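Local structure of YARHG domain-containing protein (Legionella pneumophila subsp. pneumophila, 4G2A) at residues His174-Ile180 with Lys215-Arg221; Ser170-Thr175 with His222-Gln226. The protein is of unknown function but, with a DUF4424 region and a YARHG domain, possibly binds a nutrient. One frame throughout, in Å; residues are numbered along the deposited sequence.

Contact 1. Residues His174-Ile180 with Lys215-Arg221; sequences HTRLEVI and KYIWDLR
Build two extended antiparallel strands, 174-180 and 215-220, axes 4.8 Å apart at closest approach and N-to-C directions at 177°. Thr-175, Leu-177 and Val-179 form hydrogen-bonded pairs with Leu-220, Trp-218 and Tyr-216; Arg-176 faces Asp-219 and Glu-178 faces Ile-217 as non-hydrogen-bonded pairs. Six backbone bonds result, from Thr-175 N to Leu-220 O (2.6 Å) at one end to Tyr-216 N to Val-179 O (2.9 Å) at the other.

The hydrogen-bonded pairs supply a largely apolar face, with Thr-175 OG1 at one end hydrogen-bonded to Glu-26. Leu-177 (chi1 m) pushes CD1 into the hollow between Trp-218 and Leu-220, 3.7 Å from Trp-218 CB and 4.1 Å from Leu-220 CD1. The indole (chi1 m) turns toward Val-179, whose CG2 sits 4.2 Å from Trp-218 CZ3. Leu-229, Leu-231 and Leu-233 of strand 229-235 pack against this face.

On the other face Glu-178 (t, t) lies along Ile-217, CG to CG1 3.8 Å. At the Arg-221 end His-174 (chi1 t) swings its ring over, so that NE2 donates to Asp-219 OD1 at 2.6 Å. The Arg-221 guanidinium lies flat on this imidazole, centres 3.9 Å apart, planes at 25°, and also binds a sulfate, probably from the crystallisation liquor.

Strand 174-180 is an interior strand of a mixed beta-sheet, antiparallel to 215-220 on one side and parallel to 21-33 on the other.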
loop_
_atom_site.group_PDB
_atom_site.type_symbol
_atom_site.label_atom_id
_atom_site.label_comp_id
_atom_site.label_asym_id
_atom_site.label_seq_id
_atom_site.Cartn_x
_atom_site.Cartn_y
_atom_site.Cartn_z
ATOM N N HIS A 174 4.060 18.055 -13.064
ATOM C CA HIS A 174 2.756 17.900 -12.432
ATOM C C HIS A 174 2.520 16.457 -12.000
ATOM O O HIS A 174 2.161 15.619 -12.814
ATOM C CB HIS A 174 1.623 18.374 -13.360
ATOM C CG HIS A 174 0.347 18.682 -12.634
ATOM N ND1 HIS A 174 -0.771 19.122 -13.307
ATOM C CD2 HIS A 174 0.059 18.625 -11.308
ATOM C CE1 HIS A 174 -1.697 19.310 -12.380
ATOM N NE2 HIS A 174 -1.241 19.017 -11.164
ATOM N N THR A 175 2.694 16.186 -10.702
ATOM C CA THR A 175 2.578 14.871 -10.093
ATOM C C THR A 175 1.222 14.688 -9.430
ATOM O O THR A 175 0.905 15.358 -8.441
ATOM C CB THR A 175 3.750 14.682 -9.092
ATOM O OG1 THR A 175 4.960 15.086 -9.749
ATOM C CG2 THR A 175 3.884 13.250 -8.593
ATOM N N ARG A 176 0.424 13.776 -9.970
ATOM C CA ARG A 176 -0.865 13.455 -9.371
ATOM C C ARG A 176 -0.839 12.015 -8.873
ATOM O O ARG A 176 -0.590 11.095 -9.654
ATOM C CB ARG A 176 -2.025 13.709 -10.335
ATOM C CG ARG A 176 -2.450 15.163 -10.320
ATOM C CD ARG A 176 -2.517 15.789 -11.691
ATOM N NE ARG A 176 -1.573 15.170 -12.616
ATOM C CZ ARG A 176 -1.739 15.139 -13.931
ATOM N NH1 ARG A 176 -2.792 15.727 -14.489
ATOM N NH2 ARG A 176 -0.855 14.524 -14.699
ATOM N N LEU A 177 -1.031 11.835 -7.549
ATOM C CA LEU A 177 -1.007 10.528 -6.895
ATOM C C LEU A 177 -2.300 10.270 -6.145
ATOM O O LEU A 177 -2.768 11.124 -5.386
ATOM C CB LEU A 177 0.194 10.394 -5.934
ATOM C CG LEU A 177 1.576 10.736 -6.506
ATOM C CD1 LEU A 177 2.331 11.659 -5.563
ATOM C CD2 LEU A 177 2.369 9.471 -6.786
ATOM N N GLU A 178 -2.862 9.079 -6.331
ATOM C CA GLU A 178 -4.107 8.747 -5.653
ATOM C C GLU A 178 -4.069 7.311 -5.124
ATOM O O GLU A 178 -3.871 6.374 -5.903
ATOM C CB GLU A 178 -5.292 8.966 -6.612
ATOM C CG GLU A 178 -6.665 8.991 -5.960
ATOM C CD GLU A 178 -7.823 9.175 -6.928
ATOM O OE1 GLU A 178 -7.778 8.593 -8.035
ATOM O OE2 GLU A 178 -8.789 9.890 -6.570
ATOM N N VAL A 179 -4.254 7.150 -3.785
ATOM C CA VAL A 179 -4.345 5.839 -3.126
ATOM C C VAL A 179 -5.808 5.631 -2.689
ATOM O O VAL A 179 -6.388 6.497 -2.028
ATOM C CB VAL A 179 -3.346 5.665 -1.976
ATOM C CG1 VAL A 179 -3.594 4.339 -1.243
ATOM C CG2 VAL A 179 -1.911 5.738 -2.501
ATOM N N ILE A 180 -6.419 4.532 -3.166
ATOM C CA ILE A 180 -7.837 4.174 -2.973
ATOM C C ILE A 180 -7.919 2.761 -2.405
ATOM O O ILE A 180 -8.004 1.800 -3.167
ATOM C CB ILE A 180 -8.662 4.297 -4.304
ATOM C CG1 ILE A 180 -8.349 5.598 -5.038
ATOM C CG2 ILE A 180 -10.187 4.137 -4.073
ATOM C CD1 ILE A 180 -8.445 5.487 -6.517
ATOM N N LYS A 215 -10.145 8.181 0.364
ATOM C CA LYS A 215 -9.019 8.263 -0.585
ATOM C C LYS A 215 -7.952 9.209 -0.079
ATOM O O LYS A 215 -8.274 10.159 0.639
ATOM C CB LYS A 215 -9.506 8.768 -1.956
ATOM C CG LYS A 215 -10.433 7.829 -2.696
ATOM C CD LYS A 215 -11.161 8.537 -3.859
ATOM C CE LYS A 215 -12.482 9.145 -3.464
ATOM N NZ LYS A 215 -13.517 8.110 -3.188
ATOM N N TYR A 216 -6.688 8.962 -0.475
ATOM C CA TYR A 216 -5.511 9.753 -0.110
ATOM C C TYR A 216 -4.939 10.335 -1.386
ATOM O O TYR A 216 -4.520 9.580 -2.274
ATOM C CB TYR A 216 -4.499 8.879 0.649
ATOM C CG TYR A 216 -5.127 8.201 1.851
ATOM C CD1 TYR A 216 -5.291 8.884 3.056
ATOM C CD2 TYR A 216 -5.649 6.913 1.755
ATOM C CE1 TYR A 216 -5.928 8.288 4.148
ATOM C CE2 TYR A 216 -6.297 6.308 2.837
ATOM C CZ TYR A 216 -6.418 6.995 4.037
ATOM O OH TYR A 216 -7.000 6.393 5.115
ATOM N N ILE A 217 -5.007 11.675 -1.518
ATOM C CA ILE A 217 -4.633 12.377 -2.749
ATOM C C ILE A 217 -3.503 13.399 -2.549
ATOM O O ILE A 217 -3.486 14.161 -1.586
ATOM C CB ILE A 217 -5.908 13.072 -3.354
ATOM C CG1 ILE A 217 -6.965 12.044 -3.750
ATOM C CG2 ILE A 217 -5.610 13.955 -4.563
ATOM C CD1 ILE A 217 -8.185 12.164 -2.970
ATOM N N TRP A 218 -2.594 13.413 -3.522
ATOM C CA TRP A 218 -1.505 14.367 -3.717
ATOM C C TRP A 218 -1.685 14.995 -5.099
ATOM O O TRP A 218 -2.054 14.282 -6.039
ATOM C CB TRP A 218 -0.129 13.687 -3.640
ATOM C CG TRP A 218 0.286 13.124 -2.318
ATOM C CD1 TRP A 218 1.249 13.621 -1.493
ATOM C CD2 TRP A 218 -0.083 11.841 -1.777
ATOM N NE1 TRP A 218 1.433 12.778 -0.417
ATOM C CE2 TRP A 218 0.656 11.660 -0.585
ATOM C CE3 TRP A 218 -0.977 10.828 -2.181
ATOM C CZ2 TRP A 218 0.544 10.503 0.201
ATOM C CZ3 TRP A 218 -1.109 9.696 -1.390
ATOM C CH2 TRP A 218 -0.355 9.542 -0.211
ATOM N N ASP A 219 -1.470 16.316 -5.220
ATOM C CA ASP A 219 -1.549 17.056 -6.486
ATOM C C ASP A 219 -0.469 18.132 -6.434
ATOM O O ASP A 219 -0.683 19.223 -5.903
ATOM C CB ASP A 219 -2.954 17.627 -6.704
ATOM C CG ASP A 219 -3.200 18.211 -8.087
ATOM O OD1 ASP A 219 -2.211 18.406 -8.846
ATOM O OD2 ASP A 219 -4.377 18.483 -8.414
ATOM N N LEU A 220 0.728 17.780 -6.932
ATOM C CA LEU A 220 1.947 18.590 -6.844
ATOM C C LEU A 220 2.427 19.081 -8.215
ATOM O O LEU A 220 2.473 18.315 -9.171
ATOM C CB LEU A 220 3.044 17.747 -6.138
ATOM C CG LEU A 220 2.531 16.812 -4.997
ATOM C CD1 LEU A 220 3.371 15.551 -4.875
ATOM C CD2 LEU A 220 2.381 17.549 -3.678
ATOM N N ARG A 221 2.776 20.367 -8.293
ATOM C CA ARG A 221 3.240 21.045 -9.502
ATOM C C ARG A 221 4.687 21.404 -9.287
ATOM O O ARG A 221 5.056 21.678 -8.150
ATOM C CB ARG A 221 2.371 22.281 -9.825
ATOM C CG ARG A 221 0.856 21.991 -9.864
ATOM C CD ARG A 221 0.065 23.083 -10.560
ATOM N NE ARG A 221 0.135 22.974 -12.018
ATOM C CZ ARG A 221 -0.919 22.809 -12.814
ATOM N NH1 ARG A 221 -2.144 22.737 -12.304
ATOM N NH2 ARG A 221 -0.756 22.724 -14.131
#

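Contact 2. Residues Ser170-Thr175 with His222-Gln226; sequences SSIGHT and HFQPQ
Gly-173 is the oddity here: with phi/psi of 64/-139 it takes a conformation that favours glycine, at the point where the 170-173 loop swings into strand 174-180. His-222 also has positive phi (53/36), so both segments turn where they meet. Their end-to-end directions are 98° apart, and the CA atoms lie closest at Gly-173 with His-222 (4.4 Å) and at Ser-171 with Gln-224 (4.2 Å).

Two backbone hydrogen bonds, both made by Phe-223, tie the loops together. Its N donates to Gly-173 O at 3.1 Å, and its O receives Ile-172 N at 2.8 Å. The same Phe-223 O takes a CA-H...O contact from Ser-171 CA at 3.1 Å. Ser-171 OG accepts from Gly-173 N at 3.3 Å, an ST turn within the bend.

Beside this backbone link the side chains pack together. Ile-172 (p, t) brings CD1 to the edge of the Phe-223 ring (chi1 t), 3.8 Å from CD2, while its CG2 meets Pro-225 CG at 3.9 Å. Phe-223 CB lies 3.3 Å from Thr-175 OG1, a hydroxyl whose hydrogen bond goes to Glu-26. Farther out, Ser-170 CB touches Gln-224 OE1 at 3.5 Å, and Ser-170 O lies 3.6 Å from Pro-225 CD.

This loop-to-loop junction lies just beyond the paired strands 174-180 and 215-220. Ile-172 reaches Met-23 and Glu-26 of strand 21-33, Phe-223 rests on Pro-202, and residues 222-226 lead on toward strand 229-235.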
loop_
_atom_site.group_PDB
_atom_site.type_symbol
_atom_site.label_atom_id
_atom_site.label_comp_id
_atom_site.label_asym_id
_atom_site.label_seq_id
_atom_site.Cartn_x
_atom_site.Cartn_y
_atom_site.Cartn_z
ATOM N N SER A 170 15.309 19.284 -12.491
ATOM C CA SER A 170 15.052 18.912 -11.098
ATOM C C SER A 170 13.673 18.249 -10.921
ATOM O O SER A 170 13.578 17.112 -10.413
ATOM C CB SER A 170 15.172 20.137 -10.185
ATOM O OG SER A 170 14.601 21.312 -10.748
ATOM N N SER A 171 12.625 18.941 -11.393
ATOM C CA SER A 171 11.242 18.525 -11.239
ATOM C C SER A 171 10.797 17.420 -12.223
ATOM O O SER A 171 11.344 17.281 -13.326
ATOM C CB SER A 171 10.306 19.736 -11.324
ATOM O OG SER A 171 9.795 20.036 -12.613
ATOM N N ILE A 172 9.800 16.625 -11.774
ATOM C CA ILE A 172 9.112 15.608 -12.568
ATOM C C ILE A 172 7.734 16.218 -12.960
ATOM O O ILE A 172 6.791 15.494 -13.253
ATOM C CB ILE A 172 9.020 14.183 -11.903
ATOM C CG1 ILE A 172 8.282 14.180 -10.551
ATOM C CG2 ILE A 172 10.393 13.524 -11.800
ATOM C CD1 ILE A 172 8.032 12.771 -9.915
ATOM N N GLY A 173 7.649 17.554 -12.952
ATOM C CA GLY A 173 6.461 18.318 -13.314
ATOM C C GLY A 173 5.250 18.127 -12.428
ATOM O O GLY A 173 5.374 18.090 -11.199
ATOM N N HIS A 174 4.060 18.055 -13.064
ATOM C CA HIS A 174 2.756 17.900 -12.432
ATOM C C HIS A 174 2.520 16.457 -12.000
ATOM O O HIS A 174 2.161 15.619 -12.814
ATOM C CB HIS A 174 1.623 18.374 -13.360
ATOM C CG HIS A 174 0.347 18.682 -12.634
ATOM N ND1 HIS A 174 -0.771 19.122 -13.307
ATOM C CD2 HIS A 174 0.059 18.625 -11.308
ATOM C CE1 HIS A 174 -1.697 19.310 -12.380
ATOM N NE2 HIS A 174 -1.241 19.017 -11.164
ATOM N N THR A 175 2.694 16.186 -10.702
ATOM C CA THR A 175 2.578 14.871 -10.093
ATOM C C THR A 175 1.222 14.688 -9.430
ATOM O O THR A 175 0.905 15.358 -8.441
ATOM C CB THR A 175 3.750 14.682 -9.092
ATOM O OG1 THR A 175 4.960 15.086 -9.749
ATOM C CG2 THR A 175 3.884 13.250 -8.593
ATOM N N HIS A 222 5.532 21.300 -10.347
ATOM C CA HIS A 222 6.983 21.508 -10.311
ATOM C C HIS A 222 7.637 20.655 -9.247
ATOM O O HIS A 222 8.629 21.076 -8.639
ATOM C CB HIS A 222 7.338 22.983 -10.092
ATOM C CG HIS A 222 7.308 23.749 -11.356
ATOM N ND1 HIS A 222 8.307 23.607 -12.298
ATOM C CD2 HIS A 222 6.359 24.593 -11.832
ATOM C CE1 HIS A 222 7.960 24.401 -13.301
ATOM N NE2 HIS A 222 6.791 25.013 -13.066
ATOM N N PHE A 223 7.105 19.437 -9.055
ATOM C CA PHE A 223 7.531 18.527 -8.008
ATOM C C PHE A 223 8.974 18.062 -8.153
ATOM O O PHE A 223 9.306 17.362 -9.104
ATOM C CB PHE A 223 6.589 17.313 -7.928
ATOM C CG PHE A 223 6.855 16.332 -6.797
ATOM C CD1 PHE A 223 6.990 16.772 -5.486
ATOM C CD2 PHE A 223 6.891 14.964 -7.036
ATOM C CE1 PHE A 223 7.193 15.866 -4.444
ATOM C CE2 PHE A 223 7.090 14.061 -5.995
ATOM C CZ PHE A 223 7.241 14.518 -4.706
ATOM N N GLN A 224 9.819 18.476 -7.194
ATOM C CA GLN A 224 11.203 18.047 -7.037
ATOM C C GLN A 224 11.115 16.781 -6.185
ATOM O O GLN A 224 10.807 16.891 -4.998
ATOM C CB GLN A 224 12.071 19.148 -6.389
ATOM C CG GLN A 224 12.480 20.272 -7.347
ATOM C CD GLN A 224 13.326 21.352 -6.697
ATOM O OE1 GLN A 224 14.414 21.702 -7.176
ATOM N NE2 GLN A 224 12.829 21.940 -5.618
ATOM N N PRO A 225 11.228 15.563 -6.766
ATOM C CA PRO A 225 11.019 14.355 -5.948
ATOM C C PRO A 225 12.173 14.090 -4.975
ATOM O O PRO A 225 13.216 13.524 -5.345
ATOM C CB PRO A 225 10.848 13.259 -6.993
ATOM C CG PRO A 225 11.658 13.734 -8.162
ATOM C CD PRO A 225 11.559 15.220 -8.169
ATOM N N GLN A 226 11.974 14.548 -3.725
ATOM C CA GLN A 226 12.897 14.427 -2.600
ATOM C C GLN A 226 12.489 13.264 -1.687
ATOM O O GLN A 226 13.285 12.830 -0.850
ATOM C CB GLN A 226 12.940 15.747 -1.804
ATOM C CG GLN A 226 14.271 16.014 -1.076
ATOM C CD GLN A 226 15.424 16.258 -2.027
ATOM O OE1 GLN A 226 15.583 17.349 -2.586
ATOM N NE2 GLN A 226 16.247 15.238 -2.240
#

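In the fold
Contact 2 takes over where the strand pairing of contact 1 runs out: His-174 and Thr-175 belong to both, and residue 222 follows directly on Arg-221. Their centres are 12 Å apart, with contact 1 about 14 Å and contact 2 about 22 Å from the centre of the chain. The inner one is a regular ladder burying 703 Å², with mainly apolar residues on one face and mainly charged ones, with Ile-217, on the other. The outer one buries 393 Å² between a loop that runs into strand 174-180 and the loop 222-226, relying on two backbone bonds and a small Ile-Phe-Pro cluster. Strand 21-33 touches residues of both contacts.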